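Side-chain contacts in Rab5 protein, putative (Plasmodium falciparum, PDB 3CLV), which is a putative Rab5 protein of the Ras family, with a P-loop-type nucleotide-binding fold, seen here with guanosine-5'-diphosphate bound: residues Leu25-Asp30 with Thr189-Ile194; Ala117-Val122 with Tyr196-Glu201; Glu168-Ala173 with Leu178-Thr183. All coordinates share one frame; numbering follows the deposited sequence.

Contact 1: residues Leu25-Asp30 with Thr189-Ile194; sequences LRLTKD and TNIKNI
Arg26 meets Ile191 through the aliphatic base of its side chain. Its CG lies 3.9 Å from Ile191 CG1, and the two side chains cross at about a right angle. The rest of the arginine turns off at CG and again at CD, with chi2 at 96° and chi3 at -101°. These bends turn the guanidinium toward Asp30, four residues on. Arg26 NH2 gives a hydrogen bond of 2.9 Å to Asp30 OD1, part of a salt bridge. The carboxylate oxygen is approached from above its own plane, while it lies only slightly tilted from the guanidinium plane. Arg26 thus serves two ends: its methylenes pack on the isoleucine, and its charge is paired with Asp30 just after the helix.

Leu27 supplies the second apolar surface. Ile191 CG2 sits 4.0 Å from Leu27 CB and also lies against the backbone N of the same leucine. With CG anti to the backbone N (chi1 -180°), Leu27 sends CD1 on to Lys192, where it packs 4.1 Å from CA. Lys192 NZ remains 6.0 Å from Asp30 OD1, too far for a salt bridge but near enough that the opposite charges may attract weakly. Across the contact, therefore, the grip is purely apolar, with Ile191 set against both Arg26 and Leu27. The side chain of Ile191 is about 6 Å from the bound guanosine-5'-diphosphate.

The contact joins the C-terminal part of helix 20-29, which follows the probable P-loop, to the first turn of helix 191-206, the C-terminal helix of this Ras-like fold. Ile191 also packs on Ile23 and, on strand 179-183, on Thr183. Leu27 and Lys192 both touch Tyr47 of strand 43-50.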
ATOM      1  N   LEU A  25       8.020  16.159  -9.836  1.00 16.43           N
ATOM      2  CA  LEU A  25       7.608  17.519 -10.180  1.00 16.35           C
ATOM      3  C   LEU A  25       7.622  17.778 -11.695  1.00 16.81           C
ATOM      4  O   LEU A  25       6.707  18.417 -12.247  1.00 16.86           O
ATOM      5  CB  LEU A  25       8.476  18.541  -9.450  1.00 16.49           C
ATOM      6  CG  LEU A  25       7.964  19.982  -9.570  1.00 15.66           C
ATOM      7  CD1 LEU A  25       6.624  20.129  -8.825  1.00 17.75           C
ATOM      8  CD2 LEU A  25       9.005  20.924  -9.030  1.00 17.18           C
ATOM      9  N   ARG A  26       8.670  17.287 -12.349  1.00 17.88           N
ATOM     10  CA  ARG A  26       8.857  17.413 -13.792  1.00 18.50           C
ATOM     11  C   ARG A  26       7.768  16.604 -14.484  1.00 18.93           C
ATOM     12  O   ARG A  26       7.109  17.098 -15.394  1.00 19.09           O
ATOM     13  CB  ARG A  26      10.248  16.898 -14.173  1.00 18.65           C
ATOM     14  CG  ARG A  26      10.612  16.980 -15.636  1.00 21.12           C
ATOM     15  CD  ARG A  26      11.411  18.251 -15.861  1.00 26.98           C
ATOM     16  NE  ARG A  26      10.579  19.279 -16.416  1.00 29.05           N
ATOM     17  CZ  ARG A  26      10.993  20.495 -16.744  1.00 29.03           C
ATOM     18  NH1 ARG A  26      12.255  20.878 -16.545  1.00 30.39           N
ATOM     19  NH2 ARG A  26      10.121  21.322 -17.270  1.00 28.79           N
ATOM     20  N   LEU A  27       7.550  15.379 -14.007  1.00 19.02           N
ATOM     21  CA  LEU A  27       6.522  14.512 -14.577  1.00 19.33           C
ATOM     22  C   LEU A  27       5.124  15.117 -14.486  1.00 19.35           C
ATOM     23  O   LEU A  27       4.401  15.170 -15.490  1.00 20.18           O
ATOM     24  CB  LEU A  27       6.553  13.119 -13.934  1.00 18.10           C
ATOM     25  CG  LEU A  27       5.514  12.142 -14.474  1.00 17.78           C
ATOM     26  CD1 LEU A  27       5.975  11.623 -15.833  1.00 16.28           C
ATOM     27  CD2 LEU A  27       5.288  11.005 -13.471  1.00 18.25           C
ATOM     28  N   THR A  28       4.756  15.602 -13.303  1.00 20.01           N
ATOM     29  CA  THR A  28       3.372  15.980 -13.046  1.00 20.04           C
ATOM     30  C   THR A  28       3.050  17.456 -13.271  1.00 20.81           C
ATOM     31  O   THR A  28       1.890  17.813 -13.531  1.00 19.49           O
ATOM     32  CB  THR A  28       2.928  15.532 -11.646  1.00 20.08           C
ATOM     33  OG1 THR A  28       3.727  16.195 -10.651  1.00 20.31           O
ATOM     34  CG2 THR A  28       3.104  14.007 -11.521  1.00 21.47           C
ATOM     35  N   LYS A  29       4.066  18.311 -13.196  1.00 21.23           N
ATOM     36  CA  LYS A  29       3.839  19.746 -13.257  1.00 22.95           C
ATOM     37  C   LYS A  29       4.792  20.459 -14.232  1.00 23.22           C
ATOM     38  O   LYS A  29       4.783  21.692 -14.336  1.00 24.34           O
ATOM     39  CB  LYS A  29       3.906  20.331 -11.840  1.00 22.94           C
ATOM     40  CG  LYS A  29       2.762  19.849 -10.944  1.00 24.15           C
ATOM     41  CD  LYS A  29       2.922  20.262  -9.488  1.00 24.75           C
ATOM     42  CE  LYS A  29       1.684  19.881  -8.660  1.00 27.33           C
ATOM     43  NZ  LYS A  29       1.793  20.308  -7.228  1.00 29.47           N
ATOM     44  N   ASP A  30       5.592  19.672 -14.956  1.00 22.77           N
ATOM     45  CA  ASP A  30       6.528  20.177 -15.960  1.00 22.64           C
ATOM     46  C   ASP A  30       7.381  21.335 -15.424  1.00 22.03           C
ATOM     47  O   ASP A  30       7.542  22.371 -16.088  1.00 20.25           O
ATOM     48  CB  ASP A  30       5.773  20.554 -17.240  1.00 23.45           C
ATOM     49  CG  ASP A  30       6.680  20.699 -18.435  1.00 25.36           C
ATOM     50  OD1 ASP A  30       7.754  20.064 -18.475  1.00 27.50           O
ATOM     51  OD2 ASP A  30       6.306  21.474 -19.339  1.00 30.64           O
ATOM     52  N   THR A 189      14.731  15.478 -19.830  1.00 22.65           N
ATOM     53  CA  THR A 189      15.140  14.339 -20.663  1.00 22.80           C
ATOM     54  C   THR A 189      14.693  12.975 -20.107  1.00 21.60           C
ATOM     55  O   THR A 189      15.089  12.596 -19.008  1.00 21.83           O
ATOM     56  CB  THR A 189      16.670  14.340 -20.868  1.00 23.11           C
ATOM     57  OG1 THR A 189      17.047  15.556 -21.534  1.00 25.01           O
ATOM     58  CG2 THR A 189      17.109  13.149 -21.710  1.00 23.59           C
ATOM     59  N   ASN A 190      13.872  12.258 -20.882  1.00 20.48           N
ATOM     60  CA  ASN A 190      13.501  10.847 -20.600  1.00 19.35           C
ATOM     61  C   ASN A 190      12.644  10.624 -19.348  1.00 18.87           C
ATOM     62  O   ASN A 190      12.418   9.484 -18.935  1.00 17.29           O
ATOM     63  CB  ASN A 190      14.750   9.939 -20.550  1.00 19.75           C
ATOM     64  CG  ASN A 190      15.224   9.496 -21.936  1.00 19.64           C
ATOM     65  OD1 ASN A 190      14.485   9.570 -22.914  1.00 21.45           O
ATOM     66  ND2 ASN A 190      16.449   9.019 -22.008  1.00 18.78           N
ATOM     67  N   ILE A 191      12.157  11.713 -18.760  1.00 18.02           N
ATOM     68  CA  ILE A 191      11.312  11.619 -17.562  1.00 17.97           C
ATOM     69  C   ILE A 191      10.001  10.901 -17.835  1.00 17.68           C
ATOM     70  O   ILE A 191       9.688   9.927 -17.141  1.00 17.14           O
ATOM     71  CB  ILE A 191      11.091  13.003 -16.889  1.00 18.38           C
ATOM     72  CG1 ILE A 191      12.437  13.605 -16.461  1.00 17.17           C
ATOM     73  CG2 ILE A 191      10.083  12.911 -15.705  1.00 19.02           C
ATOM     74  CD1 ILE A 191      13.208  12.821 -15.359  1.00 15.23           C
ATOM     75  N   LYS A 192       9.252  11.356 -18.846  1.00 17.75           N
ATOM     76  CA  LYS A 192       8.015  10.688 -19.251  1.00 18.79           C
ATOM     77  C   LYS A 192       8.317   9.271 -19.722  1.00 17.89           C
ATOM     78  O   LYS A 192       7.526   8.347 -19.473  1.00 17.54           O
ATOM     79  CB  LYS A 192       7.278  11.457 -20.366  1.00 19.18           C
ATOM     80  CG  LYS A 192       6.603  12.768 -19.934  1.00 19.49           C
ATOM     81  CD  LYS A 192       5.818  13.309 -21.148  1.00 21.40           C
ATOM     82  CE  LYS A 192       5.917  14.817 -21.314  1.00 26.73           C
ATOM     83  NZ  LYS A 192       4.640  15.478 -20.876  1.00 28.56           N
ATOM     84  N   ASN A 193       9.478   9.104 -20.355  1.00 17.49           N
ATOM     85  CA  ASN A 193       9.895   7.811 -20.911  1.00 17.71           C
ATOM     86  C   ASN A 193      10.081   6.737 -19.825  1.00 17.27           C
ATOM     87  O   ASN A 193       9.916   5.550 -20.083  1.00 16.17           O
ATOM     88  CB  ASN A 193      11.178   7.958 -21.746  1.00 18.73           C
ATOM     89  CG  ASN A 193      10.931   8.545 -23.150  1.00 23.26           C
ATOM     90  OD1 ASN A 193       9.858   8.409 -23.726  1.00 27.22           O
ATOM     91  ND2 ASN A 193      11.962   9.166 -23.715  1.00 28.67           N
ATOM     92  N   ILE A 194      10.404   7.152 -18.597  1.00 16.68           N
ATOM     93  CA  ILE A 194      10.426   6.176 -17.491  1.00 16.56           C
ATOM     94  C   ILE A 194       9.097   5.411 -17.488  1.00 16.13           C
ATOM     95  O   ILE A 194       9.055   4.188 -17.427  1.00 15.95           O
ATOM     96  CB  ILE A 194      10.580   6.863 -16.100  1.00 16.32           C
ATOM     97  CG1 ILE A 194      11.942   7.545 -15.954  1.00 15.93           C
ATOM     98  CG2 ILE A 194      10.317   5.847 -14.964  1.00 17.81           C
ATOM     99  CD1 ILE A 194      12.041   8.502 -14.717  1.00 16.92           C
TER

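Contact 2: residues Ala117-Val122 with Tyr196-Glu201; sequences ATCAIV and YMLAEE
Cys119 and Leu198 mark the nearest approach of the two backbones, with their CA atoms 7.4 Å apart. Segment 117-122 enters strand 119-125, while 196-201 is a continuous piece of helix 191-206. No hydrogen bond crosses between them. The helix keeps its own backbone bonds, such as Glu200 N to Tyr196 O. The strand is held by its neighbours: Cys119 bonds through its backbone to Lys9 and Val11, and Ala120 to Ile149.

The side-chain contact centres on Leu198, which points from the helix toward the sheet. Its CG is anti to the carbonyl carbon (chi1 -73°), and its two methyls part to meet different residues. CD2 goes to Cys119, lying 4.0 Å from SG and 4.1 Å from CB. CD1 goes to Ile121, 3.8 Å from CG1 and 4.0 Å from CD1. Cys119 and Ile121 are two apart on the strand, so the forked end of the leucine spans both. The side chains of Ile121 and Leu198 cross obliquely. CG1 of Ile121 stands beside its backbone N (chi1 -55°) and carries CD1 on toward the helix. Ile121 further touches Ile194 and Phe195 of this helix, and Cys119 touches Ile202. Ile151 of strand 149-155 packs on both Leu198 and Ile121.

This is the helix-on-sheet packing of a Ras-like alpha/beta core, in which a C-terminal helix lies against a central strand. All three residues that touch are buried, and what they offer one another is sulfur, methyl and methylene. No polar bond joins the two segments, so packing and exclusion of water probably hold them together here.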
ATOM      1  N   ALA A 117       3.231  -3.551  -4.796  1.00 15.01           N
ATOM      2  CA  ALA A 117       3.666  -2.700  -5.910  1.00 14.90           C
ATOM      3  C   ALA A 117       3.853  -3.544  -7.164  1.00 15.19           C
ATOM      4  O   ALA A 117       4.371  -4.668  -7.096  1.00 15.10           O
ATOM      5  CB  ALA A 117       4.957  -1.958  -5.570  1.00 15.22           C
ATOM      6  N   THR A 118       3.404  -3.009  -8.295  1.00 14.90           N
ATOM      7  CA  THR A 118       3.615  -3.623  -9.614  1.00 15.52           C
ATOM      8  C   THR A 118       4.990  -3.240 -10.123  1.00 15.50           C
ATOM      9  O   THR A 118       5.711  -4.066 -10.675  1.00 15.78           O
ATOM     10  CB  THR A 118       2.548  -3.130 -10.633  1.00 15.78           C
ATOM     11  OG1 THR A 118       1.255  -3.523 -10.176  1.00 15.72           O
ATOM     12  CG2 THR A 118       2.795  -3.698 -12.049  1.00 14.47           C
ATOM     13  N   CYS A 119       5.356  -1.978  -9.913  1.00 14.95           N
ATOM     14  CA  CYS A 119       6.603  -1.440 -10.439  1.00 14.19           C
ATOM     15  C   CYS A 119       7.473  -0.863  -9.347  1.00 13.49           C
ATOM     16  O   CYS A 119       6.978  -0.366  -8.340  1.00 13.69           O
ATOM     17  CB  CYS A 119       6.324  -0.319 -11.443  1.00 14.49           C
ATOM     18  SG  CYS A 119       5.293  -0.797 -12.819  1.00 15.66           S
ATOM     19  N   ALA A 120       8.777  -0.913  -9.563  1.00 13.02           N
ATOM     20  CA  ALA A 120       9.717  -0.225  -8.703  1.00 13.18           C
ATOM     21  C   ALA A 120      10.643   0.590  -9.580  1.00 13.31           C
ATOM     22  O   ALA A 120      11.269   0.060 -10.524  1.00 13.39           O
ATOM     23  CB  ALA A 120      10.502  -1.216  -7.834  1.00 13.33           C
ATOM     24  N   ILE A 121      10.699   1.885  -9.287  1.00 13.53           N
ATOM     25  CA  ILE A 121      11.623   2.806  -9.930  1.00 13.33           C
ATOM     26  C   ILE A 121      12.772   3.076  -8.968  1.00 13.91           C
ATOM     27  O   ILE A 121      12.587   3.727  -7.922  1.00 14.00           O
ATOM     28  CB  ILE A 121      10.942   4.157 -10.305  1.00 12.59           C
ATOM     29  CG1 ILE A 121       9.706   3.942 -11.175  1.00 13.60           C
ATOM     30  CG2 ILE A 121      11.937   5.107 -11.021  1.00 12.57           C
ATOM     31  CD1 ILE A 121       8.852   5.245 -11.338  1.00 13.38           C
ATOM     32  N   VAL A 122      13.957   2.569  -9.311  1.00 14.10           N
ATOM     33  CA  VAL A 122      15.125   2.706  -8.434  1.00 14.57           C
ATOM     34  C   VAL A 122      16.086   3.716  -9.054  1.00 14.87           C
ATOM     35  O   VAL A 122      16.672   3.464 -10.120  1.00 15.88           O
ATOM     36  CB  VAL A 122      15.849   1.355  -8.162  1.00 14.56           C
ATOM     37  CG1 VAL A 122      16.911   1.551  -7.076  1.00 14.70           C
ATOM     38  CG2 VAL A 122      14.858   0.287  -7.714  1.00 13.41           C
ATOM     39  N   TYR A 196       6.702   5.463 -19.822  1.00 18.14           N
ATOM     40  CA  TYR A 196       6.372   4.846 -21.121  1.00 19.36           C
ATOM     41  C   TYR A 196       6.879   3.412 -21.139  1.00 19.31           C
ATOM     42  O   TYR A 196       6.140   2.492 -21.520  1.00 19.13           O
ATOM     43  CB  TYR A 196       6.983   5.615 -22.306  1.00 20.84           C
ATOM     44  CG  TYR A 196       6.410   7.010 -22.540  1.00 23.04           C
ATOM     45  CD1 TYR A 196       5.236   7.426 -21.919  1.00 24.61           C
ATOM     46  CD2 TYR A 196       7.038   7.899 -23.413  1.00 25.18           C
ATOM     47  CE1 TYR A 196       4.719   8.709 -22.132  1.00 25.57           C
ATOM     48  CE2 TYR A 196       6.533   9.174 -23.630  1.00 26.20           C
ATOM     49  CZ  TYR A 196       5.377   9.569 -22.986  1.00 24.55           C
ATOM     50  OH  TYR A 196       4.868  10.832 -23.216  1.00 26.88           O
ATOM     51  N   MET A 197       8.134   3.241 -20.719  1.00 18.89           N
ATOM     52  CA  MET A 197       8.801   1.945 -20.655  1.00 19.99           C
ATOM     53  C   MET A 197       8.091   0.991 -19.694  1.00 19.47           C
ATOM     54  O   MET A 197       7.843  -0.184 -20.033  1.00 19.41           O
ATOM     55  CB  MET A 197      10.272   2.120 -20.259  1.00 19.52           C
ATOM     56  CG  MET A 197      11.166   2.769 -21.359  1.00 20.70           C
ATOM     57  SD  MET A 197      12.908   2.890 -20.868  1.00 22.22           S
ATOM     58  CE  MET A 197      13.437   1.202 -21.026  1.00 23.58           C
ATOM     59  N   LEU A 198       7.757   1.499 -18.501  1.00 18.74           N
ATOM     60  CA  LEU A 198       6.990   0.732 -17.518  1.00 18.21           C
ATOM     61  C   LEU A 198       5.630   0.312 -18.046  1.00 18.36           C
ATOM     62  O   LEU A 198       5.239  -0.843 -17.897  1.00 18.35           O
ATOM     63  CB  LEU A 198       6.800   1.527 -16.221  1.00 17.75           C
ATOM     64  CG  LEU A 198       8.031   1.681 -15.321  1.00 17.05           C
ATOM     65  CD1 LEU A 198       7.700   2.563 -14.103  1.00 13.82           C
ATOM     66  CD2 LEU A 198       8.537   0.298 -14.880  1.00 12.29           C
ATOM     67  N   ALA A 199       4.898   1.259 -18.628  1.00 18.54           N
ATOM     68  CA  ALA A 199       3.579   0.980 -19.178  1.00 18.85           C
ATOM     69  C   ALA A 199       3.639  -0.076 -20.301  1.00 19.48           C
ATOM     70  O   ALA A 199       2.804  -1.001 -20.338  1.00 18.42           O
ATOM     71  CB  ALA A 199       2.898   2.277 -19.649  1.00 18.67           C
ATOM     72  N   GLU A 200       4.620   0.050 -21.198  1.00 19.81           N
ATOM     73  CA  GLU A 200       4.848  -0.979 -22.246  1.00 21.23           C
ATOM     74  C   GLU A 200       5.043  -2.372 -21.620  1.00 20.54           C
ATOM     75  O   GLU A 200       4.463  -3.360 -22.058  1.00 20.65           O
ATOM     76  CB  GLU A 200       6.061  -0.614 -23.118  1.00 21.11           C
ATOM     77  CG  GLU A 200       5.845   0.623 -23.997  1.00 22.07           C
ATOM     78  CD  GLU A 200       7.135   1.208 -24.575  0.50 22.61           C
ATOM     79  OE1 GLU A 200       8.248   0.883 -24.100  0.50 24.43           O
ATOM     80  OE2 GLU A 200       7.032   2.023 -25.514  0.50 25.90           O
ATOM     81  N   GLU A 201       5.866  -2.430 -20.575  1.00 20.29           N
ATOM     82  CA  GLU A 201       6.117  -3.666 -19.858  1.00 19.29           C
ATOM     83  C   GLU A 201       4.866  -4.211 -19.118  1.00 19.36           C
ATOM     84  O   GLU A 201       4.620  -5.413 -19.137  1.00 18.12           O
ATOM     85  CB  GLU A 201       7.286  -3.462 -18.894  1.00 19.76           C
ATOM     86  CG  GLU A 201       7.938  -4.748 -18.448  1.00 19.27           C
ATOM     87  CD  GLU A 201       8.631  -5.508 -19.575  1.00 22.73           C
ATOM     88  OE1 GLU A 201       9.082  -4.900 -20.583  1.00 21.92           O
ATOM     89  OE2 GLU A 201       8.733  -6.733 -19.423  1.00 21.07           O
TER

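Contact 3: residues Glu168-Ala173 with Leu178-Thr183; sequences EVQKYA and LLFIQT
The Phe180 ring has Val169 CG1 and Gln170 CG on the same side of its plane, at its two outer branches. Each meets the ring obliquely. The side chains cross that of Phe180 at about a right angle. Val169 CG1 reaches Phe180 CE1 at 3.4 Å, a tight contact. Gln170 CG lies 3.5 Å from Phe180 CE2, so the aliphatic part of the glutamine does the touching. The phenylalanine has CG anti to its own N (chi1 174°), which lays the ring along the helix. At its base, Phe180 CB packs 3.9 Å from Ala173 CB.

The Tyr172 ring is also met obliquely, by Leu178 CD1, 3.8 Å from Tyr172 CE2. Leu178 CB packs against Ala173 CB. One polar bond joins the segments: Leu178 N donates to Ala173 O at 2.7 Å, nearly straight at the hydrogen (171°).

Helix 168-173 and strand 179-183 run nearly antiparallel (157°), and their axes approach to 8.5 Å. Val139 of helix 129-145 touches Tyr172 and Leu178. This turn delivers the outermost strand of the Ras-like sheet, with the helix on one face. A single backbone bond thus ties the turn, while apolar side chains hold helix to strand beyond it.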
ATOM      1  N   GLU A 168      29.023  -0.094 -17.427  1.00 29.48           N
ATOM      2  CA  GLU A 168      28.947  -1.018 -16.301  1.00 29.64           C
ATOM      3  C   GLU A 168      27.508  -1.073 -15.763  1.00 28.74           C
ATOM      4  O   GLU A 168      27.004  -2.148 -15.409  1.00 27.71           O
ATOM      5  CB  GLU A 168      29.943  -0.639 -15.195  1.00 30.00           C
ATOM      6  CG  GLU A 168      30.008  -1.637 -14.036  1.00 32.67           C
ATOM      7  CD  GLU A 168      28.878  -1.465 -13.031  1.00 35.96           C
ATOM      8  OE1 GLU A 168      28.493  -0.299 -12.751  1.00 36.62           O
ATOM      9  OE2 GLU A 168      28.383  -2.501 -12.523  1.00 36.20           O
ATOM     10  N   VAL A 169      26.876   0.101 -15.680  1.00 28.52           N
ATOM     11  CA  VAL A 169      25.504   0.212 -15.168  1.00 28.11           C
ATOM     12  C   VAL A 169      24.509  -0.506 -16.086  1.00 28.18           C
ATOM     13  O   VAL A 169      23.694  -1.293 -15.612  1.00 28.26           O
ATOM     14  CB  VAL A 169      25.066   1.678 -14.936  1.00 28.18           C
ATOM     15  CG1 VAL A 169      23.658   1.718 -14.347  1.00 26.70           C
ATOM     16  CG2 VAL A 169      26.038   2.380 -13.991  1.00 27.58           C
ATOM     17  N   GLN A 170      24.591  -0.234 -17.385  1.00 28.71           N
ATOM     18  CA  GLN A 170      23.825  -0.980 -18.403  1.00 28.97           C
ATOM     19  C   GLN A 170      24.070  -2.482 -18.349  1.00 28.98           C
ATOM     20  O   GLN A 170      23.128  -3.266 -18.442  1.00 28.87           O
ATOM     21  CB  GLN A 170      24.150  -0.468 -19.799  1.00 29.69           C
ATOM     22  CG  GLN A 170      23.577   0.900 -20.109  1.00 30.97           C
ATOM     23  CD  GLN A 170      23.936   1.364 -21.504  1.00 35.05           C
ATOM     24  OE1 GLN A 170      25.118   1.413 -21.866  1.00 37.26           O
ATOM     25  NE2 GLN A 170      22.923   1.702 -22.301  1.00 35.82           N
ATOM     26  N   LYS A 171      25.328  -2.892 -18.176  1.00 28.61           N
ATOM     27  CA  LYS A 171      25.623  -4.322 -18.028  1.00 28.12           C
ATOM     28  C   LYS A 171      24.955  -4.884 -16.785  1.00 27.74           C
ATOM     29  O   LYS A 171      24.343  -5.967 -16.841  1.00 27.36           O
ATOM     30  CB  LYS A 171      27.130  -4.596 -18.000  1.00 28.82           C
ATOM     31  CG  LYS A 171      27.477  -6.103 -18.062  1.00 29.29           C
ATOM     32  N   TYR A 172      25.056  -4.129 -15.677  1.00 26.15           N
ATOM     33  CA  TYR A 172      24.428  -4.495 -14.416  1.00 25.47           C
ATOM     34  C   TYR A 172      22.931  -4.747 -14.610  1.00 25.06           C
ATOM     35  O   TYR A 172      22.410  -5.746 -14.115  1.00 25.28           O
ATOM     36  CB  TYR A 172      24.671  -3.441 -13.305  1.00 24.23           C
ATOM     37  CG  TYR A 172      23.843  -3.717 -12.065  1.00 24.42           C
ATOM     38  CD1 TYR A 172      24.229  -4.702 -11.156  1.00 23.91           C
ATOM     39  CD2 TYR A 172      22.642  -3.029 -11.825  1.00 24.06           C
ATOM     40  CE1 TYR A 172      23.464  -4.987 -10.035  1.00 26.11           C
ATOM     41  CE2 TYR A 172      21.859  -3.309 -10.674  1.00 24.06           C
ATOM     42  CZ  TYR A 172      22.274  -4.291  -9.800  1.00 24.77           C
ATOM     43  OH  TYR A 172      21.540  -4.609  -8.674  1.00 24.55           O
ATOM     44  N   ALA A 173      22.262  -3.834 -15.315  1.00 24.32           N
ATOM     45  CA  ALA A 173      20.810  -3.918 -15.509  1.00 24.77           C
ATOM     46  C   ALA A 173      20.414  -5.138 -16.349  1.00 24.84           C
ATOM     47  O   ALA A 173      19.427  -5.807 -16.047  1.00 23.41           O
ATOM     48  CB  ALA A 173      20.258  -2.632 -16.100  1.00 24.36           C
ATOM     49  N   LEU A 178      16.718  -5.861 -15.641  1.00 18.90           N
ATOM     50  CA  LEU A 178      16.032  -4.622 -15.286  1.00 17.60           C
ATOM     51  C   LEU A 178      15.873  -3.814 -16.561  1.00 17.44           C
ATOM     52  O   LEU A 178      16.713  -3.926 -17.486  1.00 17.08           O
ATOM     53  CB  LEU A 178      16.897  -3.808 -14.307  1.00 17.30           C
ATOM     54  CG  LEU A 178      17.567  -4.514 -13.128  1.00 16.28           C
ATOM     55  CD1 LEU A 178      18.409  -3.531 -12.333  1.00 16.21           C
ATOM     56  CD2 LEU A 178      16.535  -5.185 -12.234  1.00 13.46           C
ATOM     57  N   LEU A 179      14.803  -3.025 -16.612  1.00 15.82           N
ATOM     58  CA  LEU A 179      14.746  -1.872 -17.495  1.00 16.19           C
ATOM     59  C   LEU A 179      15.769  -0.826 -17.024  1.00 15.66           C
ATOM     60  O   LEU A 179      16.133  -0.767 -15.837  1.00 14.89           O
ATOM     61  CB  LEU A 179      13.326  -1.267 -17.519  1.00 15.57           C
ATOM     62  CG  LEU A 179      12.196  -2.189 -18.001  1.00 16.11           C
ATOM     63  CD1 LEU A 179      10.841  -1.491 -17.871  1.00 15.88           C
ATOM     64  CD2 LEU A 179      12.435  -2.597 -19.455  1.00 16.84           C
ATOM     65  N   PHE A 180      16.286  -0.062 -17.973  1.00 16.29           N
ATOM     66  CA  PHE A 180      17.267   0.987 -17.667  1.00 17.02           C
ATOM     67  C   PHE A 180      16.999   2.252 -18.495  1.00 17.18           C
ATOM     68  O   PHE A 180      16.681   2.179 -19.677  1.00 16.21           O
ATOM     69  CB  PHE A 180      18.705   0.467 -17.860  1.00 17.66           C
ATOM     70  CG  PHE A 180      19.769   1.529 -17.703  1.00 19.21           C
ATOM     71  CD1 PHE A 180      20.197   1.920 -16.432  1.00 19.98           C
ATOM     72  CD2 PHE A 180      20.343   2.132 -18.820  1.00 20.49           C
ATOM     73  CE1 PHE A 180      21.177   2.915 -16.277  1.00 21.65           C
ATOM     74  CE2 PHE A 180      21.329   3.134 -18.678  1.00 22.03           C
ATOM     75  CZ  PHE A 180      21.754   3.517 -17.406  1.00 19.96           C
ATOM     76  N   ILE A 181      17.124   3.423 -17.863  1.00 18.14           N
ATOM     77  CA  ILE A 181      16.961   4.680 -18.576  1.00 17.92           C
ATOM     78  C   ILE A 181      17.854   5.768 -17.940  1.00 18.43           C
ATOM     79  O   ILE A 181      18.128   5.743 -16.740  1.00 18.37           O
ATOM     80  CB  ILE A 181      15.456   5.080 -18.678  1.00 18.65           C
ATOM     81  CG1 ILE A 181      15.250   6.261 -19.645  1.00 17.80           C
ATOM     82  CG2 ILE A 181      14.839   5.316 -17.262  1.00 16.57           C
ATOM     83  CD1 ILE A 181      13.867   6.333 -20.224  1.00 17.98           C
ATOM     84  N   GLN A 182      18.358   6.675 -18.768  1.00 18.46           N
ATOM     85  CA  GLN A 182      19.152   7.806 -18.297  1.00 18.37           C
ATOM     86  C   GLN A 182      18.279   9.040 -18.395  1.00 18.12           C
ATOM     87  O   GLN A 182      17.662   9.276 -19.432  1.00 17.90           O
ATOM     88  CB  GLN A 182      20.391   7.989 -19.166  1.00 19.05           C
ATOM     89  CG  GLN A 182      21.445   6.913 -18.993  1.00 20.26           C
ATOM     90  CD  GLN A 182      22.664   7.211 -19.833  1.00 25.11           C
ATOM     91  OE1 GLN A 182      23.377   8.174 -19.564  1.00 27.46           O
ATOM     92  NE2 GLN A 182      22.897   6.408 -20.870  1.00 26.02           N
ATOM     93  N   THR A 183      18.215   9.810 -17.307  1.00 17.84           N
ATOM     94  CA  THR A 183      17.282  10.936 -17.233  1.00 16.90           C
ATOM     95  C   THR A 183      17.906  12.231 -16.688  1.00 16.79           C
ATOM     96  O   THR A 183      18.955  12.216 -16.030  1.00 16.37           O
ATOM     97  CB  THR A 183      16.021  10.602 -16.352  1.00 17.24           C
ATOM     98  OG1 THR A 183      16.429  10.387 -14.998  1.00 16.53           O
ATOM     99  CG2 THR A 183      15.270   9.377 -16.870  1.00 16.22           C
TER

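How the contacts relate
From the N terminus, helix 20-29 first supplies 25-30, whose partner 189-194 comes at the start of the last helix. Contact 1 therefore closes the longest loop. Strand 119-125 begins within it, but contact 2 ends later, at 196-201, so contacts 1 and 2 cross along the chain. Contact 3 closes a short local loop between helix 166-175 and strand 179-183, and lies within both larger loops. Helix 191-206 serves contacts 1 and 2, which meet where Ile194 packs on Ile121. The strand of contact 3 runs beside that helix: Asn190 probably bonds to Gln182, and Met197 packs on Ile181. Contact 1 joins two helices; contacts 2 and 3 each join a helix to a strand of the sheet.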